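Long-range contact in probable methyltransferase (Bordetella pertussis, PDB 3KTY), which probably transfers methyl groups from S-adenosylmethionine to RNA, as a SpoU/TrmH-family member of the SPOUT methyltransferases: residues A[19-31]-A[49-61]. Sequence-based numbering, arbitrary orientation.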
ATOM      1  N   SER A  19     -13.686 -12.227   7.768  1.00 54.85           N
ATOM      2  CA  SER A  19     -14.943 -12.764   7.274  1.00 56.12           C
ATOM      3  C   SER A  19     -14.737 -13.399   5.903  1.00 64.85           C
ATOM      4  O   SER A  19     -15.367 -14.404   5.587  1.00 65.03           O
ATOM      5  CB  SER A  19     -15.975 -11.638   7.205  1.00 47.79           C
ATOM      6  OG  SER A  19     -17.168 -12.080   6.617  1.00 66.53           O
ATOM      7  N   HIS A  20     -13.832 -12.816   5.107  1.00 68.95           N
ATOM      8  CA  HIS A  20     -13.582 -13.239   3.723  1.00 63.09           C
ATOM      9  C   HIS A  20     -12.227 -13.950   3.568  1.00 55.90           C
ATOM     10  O   HIS A  20     -11.190 -13.340   3.785  1.00 55.54           O
ATOM     11  CB  HIS A  20     -13.606 -12.011   2.809  1.00 65.07           C
ATOM     12  CG  HIS A  20     -14.857 -11.188   2.918  1.00 71.47           C
ATOM     13  ND1 HIS A  20     -16.040 -11.540   2.298  1.00 73.33           N
ATOM     14  CD2 HIS A  20     -15.101 -10.012   3.548  1.00 70.00           C
ATOM     15  CE1 HIS A  20     -16.961 -10.626   2.557  1.00 76.39           C
ATOM     16  NE2 HIS A  20     -16.419  -9.690   3.315  1.00 67.16           N
ATOM     17  N   PRO A  21     -12.229 -15.246   3.194  1.00 48.26           N
ATOM     18  CA  PRO A  21     -10.998 -16.048   3.070  1.00 52.18           C
ATOM     19  C   PRO A  21      -9.973 -15.507   2.070  1.00 59.10           C
ATOM     20  O   PRO A  21      -8.771 -15.626   2.303  1.00 56.30           O
ATOM     21  CB  PRO A  21     -11.506 -17.417   2.621  1.00 58.15           C
ATOM     22  CG  PRO A  21     -12.879 -17.495   3.147  1.00 52.65           C
ATOM     23  CD  PRO A  21     -13.428 -16.072   3.049  1.00 43.92           C
ATOM     24  N   GLY A  22     -10.434 -14.906   0.978  1.00 64.89           N
ATOM     25  CA  GLY A  22      -9.519 -14.277   0.045  1.00 57.16           C
ATOM     26  C   GLY A  22      -8.705 -13.153   0.651  1.00 52.06           C
ATOM     27  O   GLY A  22      -7.523 -13.023   0.344  1.00 52.53           O
ATOM     28  N   ASN A  23      -9.343 -12.327   1.485  1.00 52.89           N
ATOM     29  CA  ASN A  23      -8.646 -11.302   2.258  1.00 46.12           C
ATOM     30  C   ASN A  23      -7.518 -11.882   3.118  1.00 51.25           C
ATOM     31  O   ASN A  23      -6.487 -11.229   3.335  1.00 52.04           O
ATOM     32  CB  ASN A  23      -9.598 -10.536   3.189  1.00 50.95           C
ATOM     33  CG  ASN A  23     -10.494  -9.533   2.464  1.00 62.68           C
ATOM     34  OD1 ASN A  23     -10.065  -8.818   1.549  1.00 65.45           O
ATOM     35  ND2 ASN A  23     -11.745  -9.441   2.917  1.00 65.15           N
ATOM     36  N   VAL A  24      -7.710 -13.097   3.621  1.00 42.86           N
ATOM     37  CA  VAL A  24      -6.703 -13.721   4.481  1.00 39.33           C
ATOM     38  C   VAL A  24      -5.498 -14.117   3.684  1.00 42.14           C
ATOM     39  O   VAL A  24      -4.368 -13.953   4.154  1.00 44.71           O
ATOM     40  CB  VAL A  24      -7.208 -15.009   5.137  1.00 51.43           C
ATOM     41  CG1 VAL A  24      -6.068 -15.710   5.819  1.00 53.18           C
ATOM     42  CG2 VAL A  24      -8.340 -14.711   6.103  1.00 51.80           C
ATOM     43  N   GLY A  25      -5.734 -14.664   2.484  1.00 41.21           N
ATOM     44  CA  GLY A  25      -4.658 -14.913   1.533  1.00 34.97           C
ATOM     45  C   GLY A  25      -3.939 -13.641   1.076  1.00 32.60           C
ATOM     46  O   GLY A  25      -2.718 -13.590   1.026  1.00 40.21           O
ATOM     47  N   SER A  26      -4.694 -12.601   0.746  1.00 36.17           N
ATOM     48  CA  SER A  26      -4.100 -11.339   0.304  1.00 36.44           C
ATOM     49  C   SER A  26      -3.268 -10.748   1.411  1.00 35.53           C
ATOM     50  O   SER A  26      -2.193 -10.182   1.175  1.00 45.21           O
ATOM     51  CB  SER A  26      -5.203 -10.346  -0.096  1.00 45.06           C
ATOM     52  OG  SER A  26      -5.910 -10.844  -1.213  1.00 55.77           O
ATOM     53  N   ALA A  27      -3.798 -10.877   2.629  1.00 34.62           N
ATOM     54  CA  ALA A  27      -3.121 -10.485   3.845  1.00 28.39           C
ATOM     55  C   ALA A  27      -1.740 -11.131   3.949  1.00 31.58           C
ATOM     56  O   ALA A  27      -0.758 -10.467   4.268  1.00 34.30           O
ATOM     57  CB  ALA A  27      -3.998 -10.814   5.120  1.00 27.72           C
ATOM     58  N   ALA A  28      -1.664 -12.421   3.674  1.00 33.25           N
ATOM     59  CA  ALA A  28      -0.401 -13.123   3.835  1.00 32.88           C
ATOM     60  C   ALA A  28       0.627 -12.659   2.820  1.00 37.25           C
ATOM     61  O   ALA A  28       1.813 -12.533   3.145  1.00 34.54           O
ATOM     62  CB  ALA A  28      -0.620 -14.648   3.710  1.00 36.26           C
ATOM     63  N   ARG A  29       0.151 -12.423   1.589  1.00 43.02           N
ATOM     64  CA  ARG A  29       0.994 -12.021   0.470  1.00 42.06           C
ATOM     65  C   ARG A  29       1.437 -10.598   0.728  1.00 34.87           C
ATOM     66  O   ARG A  29       2.632 -10.277   0.691  1.00 39.77           O
ATOM     67  CB  ARG A  29       0.242 -12.131  -0.869  1.00 45.91           C
ATOM     68  CG  ARG A  29       1.146 -11.972  -2.072  1.00 57.73           C
ATOM     69  CD  ARG A  29       0.426 -11.930  -3.446  1.00 92.78           C
ATOM     70  NE  ARG A  29       0.763 -10.691  -4.154  1.00 96.60           N
ATOM     71  CZ  ARG A  29       1.960 -10.409  -4.681  1.00 97.49           C
ATOM     72  NH1 ARG A  29       2.167  -9.236  -5.275  1.00 96.69           N
ATOM     73  NH2 ARG A  29       2.958 -11.290  -4.619  1.00 95.95           N
ATOM     74  N   ALA A  30       0.476  -9.734   1.007  1.00 30.66           N
ATOM     75  CA  ALA A  30       0.837  -8.377   1.447  1.00 27.72           C
ATOM     76  C   ALA A  30       2.004  -8.363   2.454  1.00 32.57           C
ATOM     77  O   ALA A  30       3.014  -7.715   2.210  1.00 37.60           O
ATOM     78  CB  ALA A  30      -0.372  -7.675   2.047  1.00 27.82           C
ATOM     79  N   ILE A  31       1.894  -9.056   3.590  1.00 27.90           N
ATOM     80  CA  ILE A  31       2.998  -8.928   4.557  1.00 25.36           C
ATOM     81  C   ILE A  31       4.292  -9.580   4.109  1.00 27.05           C
ATOM     82  O   ILE A  31       5.382  -9.100   4.393  1.00 32.23           O
ATOM     83  CB  ILE A  31       2.644  -9.316   6.029  1.00 36.82           C
ATOM     84  CG1 ILE A  31       2.287 -10.795   6.155  1.00 37.65           C
ATOM     85  CG2 ILE A  31       1.528  -8.419   6.582  1.00 31.59           C
ATOM     86  CD1 ILE A  31       2.098 -11.205   7.598  1.00 34.99           C
HETATM   87  N   MSE A  49     -10.128 -21.431   8.060  1.00 50.41           N
HETATM   88  CA  MSE A  49     -10.055 -20.271   7.182  1.00 54.20           C
HETATM   89  C   MSE A  49      -8.830 -20.269   6.295  1.00 56.62           C
HETATM   90  O   MSE A  49      -8.932 -19.992   5.109  1.00 55.61           O
HETATM   91  CB  MSE A  49      -9.953 -19.013   8.031  1.00 63.94           C
HETATM   92  CG  MSE A  49     -11.257 -18.517   8.540  1.00 75.84           C
HETATM   93 SE   MSE A  49     -11.974 -17.312   7.217  1.00 96.65          SE
HETATM   94  CE  MSE A  49     -13.838 -17.248   7.793  1.00138.18           C
ATOM     95  N   THR A  50      -7.659 -20.517   6.881  1.00 54.80           N
ATOM     96  CA  THR A  50      -6.410 -20.414   6.136  1.00 51.18           C
ATOM     97  C   THR A  50      -6.228 -21.613   5.192  1.00 61.30           C
ATOM     98  O   THR A  50      -5.325 -21.631   4.342  1.00 63.09           O
ATOM     99  CB  THR A  50      -5.199 -20.273   7.088  1.00 52.15           C
ATOM    100  OG1 THR A  50      -5.036 -21.471   7.857  1.00 54.49           O
ATOM    101  CG2 THR A  50      -5.394 -19.102   8.029  1.00 46.91           C
ATOM    102  N   ALA A  51      -7.094 -22.616   5.335  1.00 53.07           N
ATOM    103  CA  ALA A  51      -7.074 -23.718   4.399  1.00 54.33           C
ATOM    104  C   ALA A  51      -8.090 -23.547   3.256  1.00 62.05           C
ATOM    105  O   ALA A  51      -8.005 -24.252   2.244  1.00 66.15           O
ATOM    106  CB  ALA A  51      -7.252 -25.052   5.124  1.00 55.69           C
ATOM    107  N   GLN A  52      -9.025 -22.603   3.398  1.00 63.23           N
ATOM    108  CA  GLN A  52     -10.004 -22.304   2.331  1.00 69.10           C
ATOM    109  C   GLN A  52      -9.333 -22.025   0.984  1.00 65.01           C
ATOM    110  O   GLN A  52      -8.347 -21.278   0.929  1.00 65.59           O
ATOM    111  CB  GLN A  52     -10.876 -21.099   2.704  1.00 74.76           C
ATOM    112  CG  GLN A  52     -11.643 -21.242   4.009  1.00 82.22           C
ATOM    113  CD  GLN A  52     -12.906 -22.068   3.878  1.00 96.43           C
ATOM    114  OE1 GLN A  52     -13.947 -21.692   4.408  1.00103.97           O
ATOM    115  NE2 GLN A  52     -12.824 -23.197   3.174  1.00101.03           N
ATOM    116  N   PRO A  53      -9.878 -22.605  -0.105  1.00 66.71           N
ATOM    117  CA  PRO A  53      -9.297 -22.520  -1.460  1.00 63.53           C
ATOM    118  C   PRO A  53      -9.035 -21.086  -1.939  1.00 74.54           C
ATOM    119  O   PRO A  53      -7.981 -20.847  -2.543  1.00 78.66           O
ATOM    120  CB  PRO A  53     -10.334 -23.220  -2.343  1.00 64.11           C
ATOM    121  CG  PRO A  53     -11.056 -24.136  -1.420  1.00 73.62           C
ATOM    122  CD  PRO A  53     -11.088 -23.443  -0.080  1.00 71.85           C
ATOM    123  N   GLU A  54      -9.938 -20.144  -1.663  1.00 79.38           N
ATOM    124  CA  GLU A  54      -9.685 -18.751  -2.049  1.00 83.64           C
ATOM    125  C   GLU A  54      -8.575 -18.049  -1.251  1.00 79.12           C
ATOM    126  O   GLU A  54      -7.922 -17.134  -1.761  1.00 79.18           O
ATOM    127  CB  GLU A  54     -10.971 -17.922  -2.054  1.00 97.50           C
ATOM    128  CG  GLU A  54     -11.772 -17.955  -0.769  1.00111.60           C
ATOM    129  CD  GLU A  54     -13.147 -17.304  -0.929  1.00123.02           C
ATOM    130  OE1 GLU A  54     -13.304 -16.104  -0.584  1.00121.39           O
ATOM    131  OE2 GLU A  54     -14.070 -18.002  -1.408  1.00129.90           O
ATOM    132  N   ALA A  55      -8.343 -18.470  -0.011  1.00 69.58           N
ATOM    133  CA  ALA A  55      -7.225 -17.901   0.727  1.00 58.35           C
ATOM    134  C   ALA A  55      -5.941 -18.372   0.076  1.00 55.09           C
ATOM    135  O   ALA A  55      -5.051 -17.572  -0.206  1.00 48.85           O
ATOM    136  CB  ALA A  55      -7.252 -18.301   2.195  1.00 47.83           C
ATOM    137  N   VAL A  56      -5.854 -19.680  -0.155  1.00 54.03           N
ATOM    138  CA  VAL A  56      -4.697 -20.260  -0.833  1.00 56.74           C
ATOM    139  C   VAL A  56      -4.430 -19.555  -2.170  1.00 62.86           C
ATOM    140  O   VAL A  56      -3.331 -19.042  -2.397  1.00 63.23           O
ATOM    141  CB  VAL A  56      -4.898 -21.760  -1.088  1.00 58.59           C
ATOM    142  CG1 VAL A  56      -3.950 -22.240  -2.163  1.00 52.58           C
ATOM    143  CG2 VAL A  56      -4.711 -22.551   0.206  1.00 58.40           C
ATOM    144  N   ALA A  57      -5.437 -19.531  -3.047  1.00 66.42           N
ATOM    145  CA  ALA A  57      -5.328 -18.896  -4.379  1.00 64.78           C
ATOM    146  C   ALA A  57      -4.850 -17.429  -4.370  1.00 64.61           C
ATOM    147  O   ALA A  57      -4.032 -17.044  -5.195  1.00 71.63           O
ATOM    148  CB  ALA A  57      -6.631 -18.993  -5.078  1.00 60.32           C
ATOM    149  N   LEU A  58      -5.354 -16.622  -3.440  1.00 60.35           N
ATOM    150  CA  LEU A  58      -4.874 -15.245  -3.285  1.00 54.68           C
ATOM    151  C   LEU A  58      -3.558 -15.117  -2.523  1.00 48.96           C
ATOM    152  O   LEU A  58      -3.018 -14.027  -2.387  1.00 47.80           O
ATOM    153  CB  LEU A  58      -5.925 -14.361  -2.615  1.00 46.90           C
ATOM    154  CG  LEU A  58      -7.124 -14.014  -3.505  1.00 57.60           C
ATOM    155  CD1 LEU A  58      -7.715 -12.690  -3.053  1.00 62.78           C
ATOM    156  CD2 LEU A  58      -6.720 -13.930  -4.960  1.00 49.48           C
ATOM    157  N   ALA A  59      -3.029 -16.226  -2.036  1.00 46.73           N
ATOM    158  CA  ALA A  59      -1.777 -16.159  -1.295  1.00 52.48           C
ATOM    159  C   ALA A  59      -0.550 -16.482  -2.136  1.00 59.80           C
ATOM    160  O   ALA A  59       0.562 -16.294  -1.669  1.00 55.39           O
ATOM    161  CB  ALA A  59      -1.826 -17.076  -0.087  1.00 53.85           C
ATOM    162  N   SER A  60      -0.759 -16.990  -3.355  1.00 74.78           N
ATOM    163  CA  SER A  60       0.316 -17.566  -4.177  1.00 79.30           C
ATOM    164  C   SER A  60       1.673 -16.861  -3.999  1.00 81.70           C
ATOM    165  O   SER A  60       1.804 -15.648  -4.231  1.00 87.60           O
ATOM    166  CB  SER A  60      -0.089 -17.591  -5.652  1.00 91.03           C
ATOM    167  OG  SER A  60      -0.264 -16.272  -6.136  1.00 93.11           O
ATOM    168  N   GLY A  61       2.675 -17.639  -3.592  1.00 73.35           N
ATOM    169  CA  GLY A  61       3.974 -17.105  -3.213  1.00 63.24           C
ATOM    170  C   GLY A  61       4.169 -17.073  -1.697  1.00 55.69           C
ATOM    171  O   GLY A  61       5.253 -17.350  -1.190  1.00 62.19           O
TER
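Gly-25 of helix 21-31 lies against Ala-55 of the short helix 53-59, their CA atoms 4.0 Å apart; the axes approach to 6.7 Å and run roughly parallel, crossing at -29°. With no side chain at Gly-25, backbone meets backbone: Gly-25 CA makes a CA-H...O contact of 3.2 Å with Ala-55 O, and Ala-59 CA a longer one with Gly-25 O. Gly-22 instead receives the side chains of Leu-58 and Glu-54. At the start of both helices, Pro-21 packs against both Gln-52, the N-cap residue, and Glu-54, its CB 3.4 Å from Glu-54 CG. The Glu-54 chain leaves CB between its own N and carbonyl carbon (chi1 54°), then extends over the proline and brings OE1 to Gly-22 N for a weak, bent hydrogen bond (3.5 Å, 142°); this carboxylate is poorly ordered. The selenium of selenomethionine Met-49 touches Pro-21 CG, and Val-24 CG1 meets Thr-50 CG2 at 4.1 Å beside Leu-66 of helix 63-67. On the other flank, Leu-58 lays CD1 beside Ser-26 OG, which is bonded back to Gly-22 O (3.1 Å) from above the carbonyl plane. Farther along, the Arg-29 methylenes pass the Leu-58 and Ser-60 carbonyls, while its NH1 bonds Gln-159 of the second subunit. In this N-terminal SPOUT-family domain of a longer protein, the contact thus joins a helix flanking the parallel sheet to a peripheral helix, chiefly through close backbone packing and apolar contacts, with only a weak polar link at an exposed carboxylate.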